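Long-range contacts in phytanoyl-CoA dioxygenase (Streptomyces malaysiense, PDB 6ZYL), which catalyses the beta-hydroxylation of thioholgamide as the non-heme monooxygenase ThoJ, probably depending on iron and 2-oxoglutarate: residues A74-I79 and S111-I116; H80-W85 and A274-F279; G165-G170 and L214-A219. All coordinates share one frame; numbering follows the deposited sequence.

Interaction 1: residues A74-I79 and S111-I116; sequences AAFPKI and STNLFI
Ala75 to Pro77, a loop run bent by the cis peptide between Phe76 and Pro77, lies antiparallel along Thr112 to Leu114 of strand 107-117, part of the large sheet in the jelly-roll (double-stranded beta-helix) core known for this family. Two backbone bonds define the pairing. Leu114 N gives its hydrogen to Ala75 O at 2.8 Å, nearly straight at 168°, and Asn113 CA adds a CA-H contact to the same oxygen at 3.3 Å. Thr112 N reaches Pro77 O at 2.9 Å, but comes from above the carbonyl plane, 54° out of it. Side chains pack beside these bonds. Phe76 holds CG between its backbone N and carbonyl carbon (chi1 76°), which carries the ring off from the strand and presents CB to Asn113 OD1 at 3.2 Å; ring and amide planes are nevertheless almost parallel. Ile79 meets Leu114 at about a right angle, CD1 against CG at 3.8 Å. Thr112 OG1 is hydrogen-bonded to His80 ND1, and Lys78 NZ forms a salt bridge with Glu264. Ser111, Asn113 and Phe115 use their backbones to bond strand 229-237, while Trp85 of helix 84-90 covers Ile79 and Leu114, and Tyr59 and Cys56 of helix 46-66 close over the same pair.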
loop_
_atom_site.group_PDB
_atom_site.type_symbol
_atom_site.label_atom_id
_atom_site.label_comp_id
_atom_site.label_asym_id
_atom_site.label_seq_id
_atom_site.Cartn_x
_atom_site.Cartn_y
_atom_site.Cartn_z
ATOM N N ALA A 74 -1.306 14.077 1.439
ATOM C CA ALA A 74 -2.069 13.514 2.544
ATOM C C ALA A 74 -2.252 12.009 2.402
ATOM O O ALA A 74 -2.278 11.294 3.410
ATOM C CB ALA A 74 -3.432 14.201 2.641
ATOM N N ALA A 75 -2.365 11.506 1.174
ATOM C CA ALA A 75 -2.734 10.119 0.929
ATOM C C ALA A 75 -1.564 9.243 0.506
ATOM O O ALA A 75 -1.754 8.040 0.297
ATOM C CB ALA A 75 -3.828 10.052 -0.144
ATOM N N PHE A 76 -0.370 9.806 0.369
ATOM C CA PHE A 76 0.794 9.057 -0.089
ATOM C C PHE A 76 2.024 9.958 -0.008
ATOM O O PHE A 76 1.878 11.180 -0.013
ATOM C CB PHE A 76 0.602 8.582 -1.527
ATOM C CG PHE A 76 0.789 9.673 -2.541
ATOM C CD1 PHE A 76 -0.241 10.553 -2.815
ATOM C CD2 PHE A 76 1.997 9.832 -3.203
ATOM C CE1 PHE A 76 -0.081 11.565 -3.737
ATOM C CE2 PHE A 76 2.165 10.846 -4.127
ATOM C CZ PHE A 76 1.123 11.714 -4.395
ATOM N N PRO A 77 3.248 9.415 0.061
ATOM C CA PRO A 77 3.584 7.996 0.189
ATOM C C PRO A 77 4.168 7.635 1.547
ATOM O O PRO A 77 4.713 6.538 1.707
ATOM C CB PRO A 77 4.631 7.801 -0.908
ATOM C CG PRO A 77 5.385 9.143 -0.909
ATOM C CD PRO A 77 4.424 10.208 -0.348
ATOM N N LYS A 78 4.066 8.546 2.512
ATOM C CA LYS A 78 4.729 8.377 3.801
ATOM C C LYS A 78 3.811 8.801 4.945
ATOM O O LYS A 78 4.218 9.499 5.875
ATOM C CB LYS A 78 6.032 9.175 3.840
ATOM C CG LYS A 78 7.013 8.855 2.726
ATOM C CD LYS A 78 7.756 7.554 2.996
ATOM C CE LYS A 78 8.728 7.234 1.869
ATOM N NZ LYS A 78 9.663 6.130 2.224
ATOM N N ILE A 79 2.552 8.368 4.893
ATOM C CA ILE A 79 1.614 8.724 5.955
ATOM C C ILE A 79 2.154 8.278 7.307
ATOM O O ILE A 79 2.042 8.997 8.308
ATOM C CB ILE A 79 0.229 8.110 5.680
ATOM C CG1 ILE A 79 -0.257 8.458 4.274
ATOM C CG2 ILE A 79 -0.782 8.590 6.719
ATOM C CD1 ILE A 79 -1.506 7.694 3.852
ATOM N N SER A 111 6.429 2.306 1.654
ATOM C CA SER A 111 5.466 3.371 1.409
ATOM C C SER A 111 4.139 3.009 2.059
ATOM O O SER A 111 3.891 1.852 2.405
ATOM C CB SER A 111 5.268 3.613 -0.091
ATOM O OG SER A 111 4.286 2.736 -0.618
ATOM N N THR A 112 3.292 4.023 2.228
ATOM C CA THR A 112 1.903 3.830 2.619
ATOM C C THR A 112 1.017 4.662 1.704
ATOM O O THR A 112 1.417 5.727 1.224
ATOM C CB THR A 112 1.640 4.211 4.087
ATOM O OG1 THR A 112 2.184 5.504 4.371
ATOM C CG2 THR A 112 2.255 3.173 5.024
ATOM N N ASN A 113 -0.191 4.158 1.463
ATOM C CA ASN A 113 -1.148 4.803 0.577
ATOM C C ASN A 113 -2.537 4.714 1.186
ATOM O O ASN A 113 -2.919 3.672 1.725
ATOM C CB ASN A 113 -1.176 4.143 -0.812
ATOM C CG ASN A 113 -0.089 4.656 -1.728
ATOM O OD1 ASN A 113 -0.262 5.664 -2.412
ATOM N ND2 ASN A 113 1.037 3.958 -1.753
ATOM N N LEU A 114 -3.288 5.806 1.096
ATOM C CA LEU A 114 -4.718 5.798 1.367
ATOM C C LEU A 114 -5.443 5.705 0.030
ATOM O O LEU A 114 -5.273 6.574 -0.830
ATOM C CB LEU A 114 -5.148 7.049 2.130
ATOM C CG LEU A 114 -5.258 6.910 3.648
ATOM C CD1 LEU A 114 -5.497 8.283 4.276
ATOM C CD2 LEU A 114 -6.357 5.939 4.045
ATOM N N PHE A 115 -6.218 4.641 -0.153
ATOM C CA PHE A 115 -7.036 4.443 -1.349
ATOM C C PHE A 115 -8.491 4.563 -0.908
ATOM O O PHE A 115 -9.053 3.633 -0.325
ATOM C CB PHE A 115 -6.747 3.094 -1.999
ATOM C CG PHE A 115 -5.359 2.980 -2.565
ATOM C CD1 PHE A 115 -4.857 3.957 -3.412
ATOM C CD2 PHE A 115 -4.557 1.898 -2.252
ATOM C CE1 PHE A 115 -3.582 3.855 -3.934
ATOM C CE2 PHE A 115 -3.282 1.787 -2.772
ATOM C CZ PHE A 115 -2.793 2.768 -3.614
ATOM N N ILE A 116 -9.090 5.720 -1.171
ATOM C CA ILE A 116 -10.447 6.027 -0.739
ATOM C C ILE A 116 -11.322 6.178 -1.974
ATOM O O ILE A 116 -11.005 6.963 -2.874
ATOM C CB ILE A 116 -10.492 7.302 0.121
ATOM C CG1 ILE A 116 -9.606 7.134 1.358
ATOM C CG2 ILE A 116 -11.921 7.625 0.529
ATOM C CD1 ILE A 116 -9.201 8.441 2.006
#

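Interaction 2: residues H80-W85 and A274-F279; sequences HLVASW and AALNDF
Val82 and Phe279 cross obliquely, and the geometry places one methyl of the valine in the angle where the phenylalanine ring leaves its CB. Val82 CG1 lies 3.3 Å from Phe279 CB and 3.4 Å from Phe279 CD1, a tight fit, while Val82 CG2 follows the ring more loosely, 4.1 Å from Phe279 CE1. Phe279 holds CG anti to its backbone N (chi1 174°), extending the ring from the helix beside the Leu81-Val82 backbone. Leu81 approaches differently: its CB sits at the ring edge, near the ring plane, 4.4 Å from Phe279 CD1. One helical turn earlier, Ala275 directs its CB at the loop backbone, 3.4 Å from Leu81 O. The i to i+4 spacing puts Ala275 and Phe279 on the same helix face, and Leu276 CD2 flanks it at 4.2 Å from Val82 CG1. The pairing is therefore apolar side-chain packing between a loop and a helix. Leu70 of helix 68-72 touches both Leu276 and Phe279. Backbone bonding of Val82 with Phe271, together with Asp270 accepting from Ser84 N at the start of helix 84-90, fastens the loop to the segment leading into helix 273-295.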
loop_
_atom_site.group_PDB
_atom_site.type_symbol
_atom_site.label_atom_id
_atom_site.label_comp_id
_atom_site.label_asym_id
_atom_site.label_seq_id
_atom_site.Cartn_x
_atom_site.Cartn_y
_atom_site.Cartn_z
ATOM N N HIS A 80 2.765 7.093 7.353
ATOM C CA HIS A 80 3.229 6.511 8.603
ATOM C C HIS A 80 4.343 7.308 9.267
ATOM O O HIS A 80 4.671 7.027 10.424
ATOM C CB HIS A 80 3.712 5.080 8.351
ATOM C CG HIS A 80 4.780 4.977 7.303
ATOM N ND1 HIS A 80 4.534 5.203 5.965
ATOM C CD2 HIS A 80 6.095 4.670 7.396
ATOM C CE1 HIS A 80 5.652 5.043 5.281
ATOM N NE2 HIS A 80 6.615 4.718 6.124
ATOM N N LEU A 81 4.938 8.276 8.577
ATOM C CA LEU A 81 5.999 9.076 9.173
ATOM C C LEU A 81 5.473 10.293 9.927
ATOM O O LEU A 81 6.241 10.904 10.681
ATOM C CB LEU A 81 6.987 9.535 8.096
ATOM C CG LEU A 81 7.765 8.448 7.350
ATOM C CD1 LEU A 81 8.841 9.081 6.461
ATOM C CD2 LEU A 81 8.393 7.443 8.300
ATOM N N VAL A 82 4.206 10.646 9.759
ATOM C CA VAL A 82 3.643 11.820 10.435
ATOM C C VAL A 82 2.388 11.518 11.234
ATOM O O VAL A 82 2.043 12.303 12.139
ATOM C CB VAL A 82 3.358 12.943 9.414
ATOM C CG1 VAL A 82 4.649 13.476 8.826
ATOM C CG2 VAL A 82 2.423 12.441 8.319
ATOM N N ALA A 83 1.662 10.437 10.962
ATOM C CA ALA A 83 0.369 10.179 11.581
ATOM C C ALA A 83 0.460 8.963 12.493
ATOM O O ALA A 83 0.876 7.883 12.059
ATOM C CB ALA A 83 -0.713 9.962 10.520
ATOM N N SER A 84 0.050 9.141 13.750
ATOM C CA SER A 84 0.167 8.063 14.725
ATOM C C SER A 84 -0.683 6.858 14.336
ATOM O O SER A 84 -0.281 5.710 14.556
ATOM C CB SER A 84 -0.229 8.569 16.111
ATOM O OG SER A 84 0.719 9.503 16.600
ATOM N N TRP A 85 -1.866 7.096 13.760
ATOM C CA TRP A 85 -2.728 5.977 13.389
ATOM C C TRP A 85 -2.080 5.121 12.308
ATOM O O TRP A 85 -2.175 3.889 12.342
ATOM C CB TRP A 85 -4.096 6.486 12.928
ATOM C CG TRP A 85 -4.083 7.227 11.625
ATOM C CD1 TRP A 85 -3.999 8.576 11.454
ATOM C CD2 TRP A 85 -4.164 6.661 10.311
ATOM N NE1 TRP A 85 -4.018 8.887 10.117
ATOM C CE2 TRP A 85 -4.117 7.728 9.393
ATOM C CE3 TRP A 85 -4.267 5.354 9.821
ATOM C CZ2 TRP A 85 -4.169 7.532 8.016
ATOM C CZ3 TRP A 85 -4.317 5.161 8.452
ATOM C CH2 TRP A 85 -4.272 6.245 7.565
ATOM N N ALA A 274 9.794 17.385 14.317
ATOM C CA ALA A 274 10.856 16.516 13.823
ATOM C C ALA A 274 10.316 15.533 12.791
ATOM O O ALA A 274 10.996 15.213 11.808
ATOM C CB ALA A 274 11.511 15.768 14.985
ATOM N N ALA A 275 9.090 15.047 12.996
ATOM C CA ALA A 275 8.484 14.135 12.032
ATOM C C ALA A 275 8.140 14.857 10.738
ATOM O O ALA A 275 8.316 14.305 9.645
ATOM C CB ALA A 275 7.235 13.488 12.632
ATOM N N LEU A 276 7.647 16.093 10.839
ATOM C CA LEU A 276 7.342 16.861 9.638
ATOM C C LEU A 276 8.593 17.084 8.799
ATOM O O LEU A 276 8.559 16.949 7.571
ATOM C CB LEU A 276 6.717 18.203 10.014
ATOM C CG LEU A 276 5.288 18.197 10.555
ATOM C CD1 LEU A 276 4.875 19.623 10.920
ATOM C CD2 LEU A 276 4.324 17.601 9.551
ATOM N N ASN A 277 9.709 17.432 9.447
ATOM C CA ASN A 277 10.943 17.680 8.707
ATOM C C ASN A 277 11.432 16.416 8.015
ATOM O O ASN A 277 11.827 16.453 6.843
ATOM C CB ASN A 277 12.016 18.228 9.648
ATOM C CG ASN A 277 11.662 19.596 10.201
ATOM O OD1 ASN A 277 10.824 20.306 9.646
ATOM N ND2 ASN A 277 12.299 19.970 11.304
ATOM N N ASP A 278 11.416 15.284 8.723
ATOM C CA ASP A 278 11.781 14.020 8.095
ATOM C C ASP A 278 10.791 13.637 7.004
ATOM O O ASP A 278 11.179 13.027 6.000
ATOM C CB ASP A 278 11.859 12.911 9.144
ATOM C CG ASP A 278 13.013 13.097 10.108
ATOM O OD1 ASP A 278 13.979 13.810 9.761
ATOM O OD2 ASP A 278 12.954 12.528 11.217
ATOM N N PHE A 279 9.513 13.979 7.189
ATOM C CA PHE A 279 8.496 13.708 6.177
ATOM C C PHE A 279 8.797 14.465 4.890
ATOM O O PHE A 279 8.852 13.873 3.805
ATOM C CB PHE A 279 7.122 14.082 6.744
ATOM C CG PHE A 279 5.998 13.986 5.756
ATOM C CD1 PHE A 279 5.318 12.794 5.573
ATOM C CD2 PHE A 279 5.603 15.096 5.028
ATOM C CE1 PHE A 279 4.276 12.706 4.669
ATOM C CE2 PHE A 279 4.564 15.015 4.122
ATOM C CZ PHE A 279 3.897 13.821 3.944
#

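Interaction 3: residues G165-G170 and L214-A219; sequences GSHLHG and LAMAHA
Ser166 OG is gripped from two directions: it accepts the N-H of Ala217 at 2.9 Å (155° at the hydrogen), and it is hydrogen-bonded to the backbone O of Ala163. Since that carbonyl can only accept, the hydroxyl has to donate to it. Placing OG between the backbone N and the carbonyl carbon (chi1 58°) points it across to the backbone of Ala217. There Met216 SD stands 3.2 Å from Ser166 OG, its chain folded back by bends at the second and third torsions, so that Met216 CE comes within 4.3 Å of His167 ND1. At the other end, Ala215 CB packs on Gly170 C at 3.6 Å, and Gln129 NE2 bonds both Ala215 O and Gly170 O, tying the segments together. With an alanine in place of Ser166, the Ala217 N-H would probably be left without this acceptor and the Ala163 carbonyl without this donor, and a small gap would open beside Met216 SD. Ala217 precedes His218, which bonds Asp130 and packs edge-to-face on His128, a grouping consistent with the family's iron site of two histidines and a carboxylate. The hydroxyl is thus a two-way polar link, satisfying a buried N-H just before that histidine.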
loop_
_atom_site.group_PDB
_atom_site.type_symbol
_atom_site.label_atom_id
_atom_site.label_comp_id
_atom_site.label_asym_id
_atom_site.label_seq_id
_atom_site.Cartn_x
_atom_site.Cartn_y
_atom_site.Cartn_z
ATOM N N GLY A 165 -2.550 -15.462 -10.513
ATOM C CA GLY A 165 -1.386 -15.881 -11.264
ATOM C C GLY A 165 -0.792 -14.848 -12.193
ATOM O O GLY A 165 0.210 -15.142 -12.854
ATOM N N SER A 166 -1.358 -13.644 -12.256
ATOM C CA SER A 166 -0.887 -12.620 -13.182
ATOM C C SER A 166 0.473 -12.048 -12.810
ATOM O O SER A 166 0.969 -11.172 -13.529
ATOM C CB SER A 166 -1.910 -11.486 -13.253
ATOM O OG SER A 166 -2.136 -10.928 -11.967
ATOM N N HIS A 167 1.091 -12.522 -11.730
ATOM C CA HIS A 167 2.315 -11.935 -11.204
ATOM C C HIS A 167 3.578 -12.683 -11.609
ATOM O O HIS A 167 4.679 -12.202 -11.321
ATOM C CB HIS A 167 2.254 -11.902 -9.674
ATOM C CG HIS A 167 2.287 -13.264 -9.048
ATOM N ND1 HIS A 167 1.336 -14.226 -9.315
ATOM C CD2 HIS A 167 3.160 -13.829 -8.181
ATOM C CE1 HIS A 167 1.621 -15.325 -8.638
ATOM N NE2 HIS A 167 2.720 -15.109 -7.939
ATOM N N LEU A 168 3.451 -13.838 -12.259
ATOM C CA LEU A 168 4.574 -14.765 -12.346
ATOM C C LEU A 168 5.674 -14.292 -13.287
ATOM O O LEU A 168 6.788 -14.821 -13.221
ATOM C CB LEU A 168 4.062 -16.139 -12.776
ATOM C CG LEU A 168 3.142 -16.787 -11.738
ATOM C CD1 LEU A 168 2.276 -17.878 -12.340
ATOM C CD2 LEU A 168 3.968 -17.335 -10.573
ATOM N N HIS A 169 5.403 -13.309 -14.146
ATOM C CA HIS A 169 6.417 -12.765 -15.042
ATOM C C HIS A 169 6.818 -11.342 -14.663
ATOM O O HIS A 169 7.329 -10.599 -15.508
ATOM C CB HIS A 169 5.923 -12.809 -16.488
ATOM C CG HIS A 169 5.648 -14.192 -16.991
ATOM N ND1 HIS A 169 6.521 -15.242 -16.798
ATOM C CD2 HIS A 169 4.597 -14.698 -17.678
ATOM C CE1 HIS A 169 6.019 -16.335 -17.345
ATOM N NE2 HIS A 169 4.853 -16.032 -17.886
ATOM N N GLY A 170 6.599 -10.949 -13.411
ATOM C CA GLY A 170 6.961 -9.612 -12.989
ATOM C C GLY A 170 6.129 -8.552 -13.695
ATOM O O GLY A 170 5.078 -8.824 -14.279
ATOM N N LEU A 214 3.455 -7.179 -5.960
ATOM C CA LEU A 214 3.468 -5.901 -6.659
ATOM C C LEU A 214 3.309 -6.056 -8.168
ATOM O O LEU A 214 3.064 -5.055 -8.852
ATOM C CB LEU A 214 4.757 -5.140 -6.350
ATOM C CG LEU A 214 4.909 -4.656 -4.905
ATOM C CD1 LEU A 214 6.228 -3.908 -4.729
ATOM C CD2 LEU A 214 3.740 -3.778 -4.483
ATOM N N ALA A 215 3.446 -7.271 -8.697
ATOM C CA ALA A 215 3.166 -7.560 -10.097
ATOM C C ALA A 215 1.777 -8.158 -10.295
ATOM O O ALA A 215 1.437 -8.565 -11.411
ATOM C CB ALA A 215 4.227 -8.504 -10.667
ATOM N N MET A 216 0.975 -8.235 -9.235
ATOM C CA MET A 216 -0.401 -8.691 -9.361
ATOM C C MET A 216 -1.196 -7.671 -10.167
ATOM O O MET A 216 -1.240 -6.488 -9.813
ATOM C CB MET A 216 -1.023 -8.889 -7.980
ATOM C CG MET A 216 -2.536 -9.060 -7.983
ATOM S SD MET A 216 -3.118 -10.430 -9.000
ATOM C CE MET A 216 -2.047 -11.753 -8.440
ATOM N N ALA A 217 -1.810 -8.123 -11.256
ATOM C CA ALA A 217 -2.718 -7.278 -12.017
ATOM C C ALA A 217 -4.034 -7.158 -11.262
ATOM O O ALA A 217 -4.595 -8.165 -10.815
ATOM C CB ALA A 217 -2.953 -7.855 -13.412
ATOM N N HIS A 218 -4.522 -5.930 -11.106
ATOM C CA HIS A 218 -5.785 -5.718 -10.415
ATOM C C HIS A 218 -6.493 -4.508 -11.003
ATOM O O HIS A 218 -5.886 -3.669 -11.675
ATOM C CB HIS A 218 -5.588 -5.542 -8.898
ATOM C CG HIS A 218 -4.625 -4.458 -8.526
ATOM N ND1 HIS A 218 -4.989 -3.129 -8.461
ATOM C CD2 HIS A 218 -3.316 -4.506 -8.179
ATOM C CE1 HIS A 218 -3.942 -2.405 -8.104
ATOM N NE2 HIS A 218 -2.915 -3.216 -7.928
ATOM N N ALA A 219 -7.797 -4.443 -10.747
ATOM C CA ALA A 219 -8.637 -3.339 -11.180
ATOM C C ALA A 219 -9.640 -3.048 -10.075
ATOM O O ALA A 219 -9.837 -3.856 -9.165
ATOM C CB ALA A 219 -9.363 -3.658 -12.494
#

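In the fold
Interactions 1 and 2 are neighbours, with centres 12 Å apart, and their segments alternate along the chain. The continuous run 74-85 serves both, meeting strand 107-117 with its first half and helix 273-295 with its second. They also touch directly, Lys78 O lying 3.4 Å from Phe279 CE1, and the run 74-85 lies between strand and helix, bridging them. Interaction 3 opens after interaction 1 has closed and falls within the chain span bounded by interaction 2. It belongs to the four-stranded antiparallel sheet, at strand 217-220; its centre is 21 Å from that of interaction 1 and 31 Å from that of interaction 2. It lies beside the strand carrying His218, on the side of the probable metal site, while the other two join the helical flank to the core.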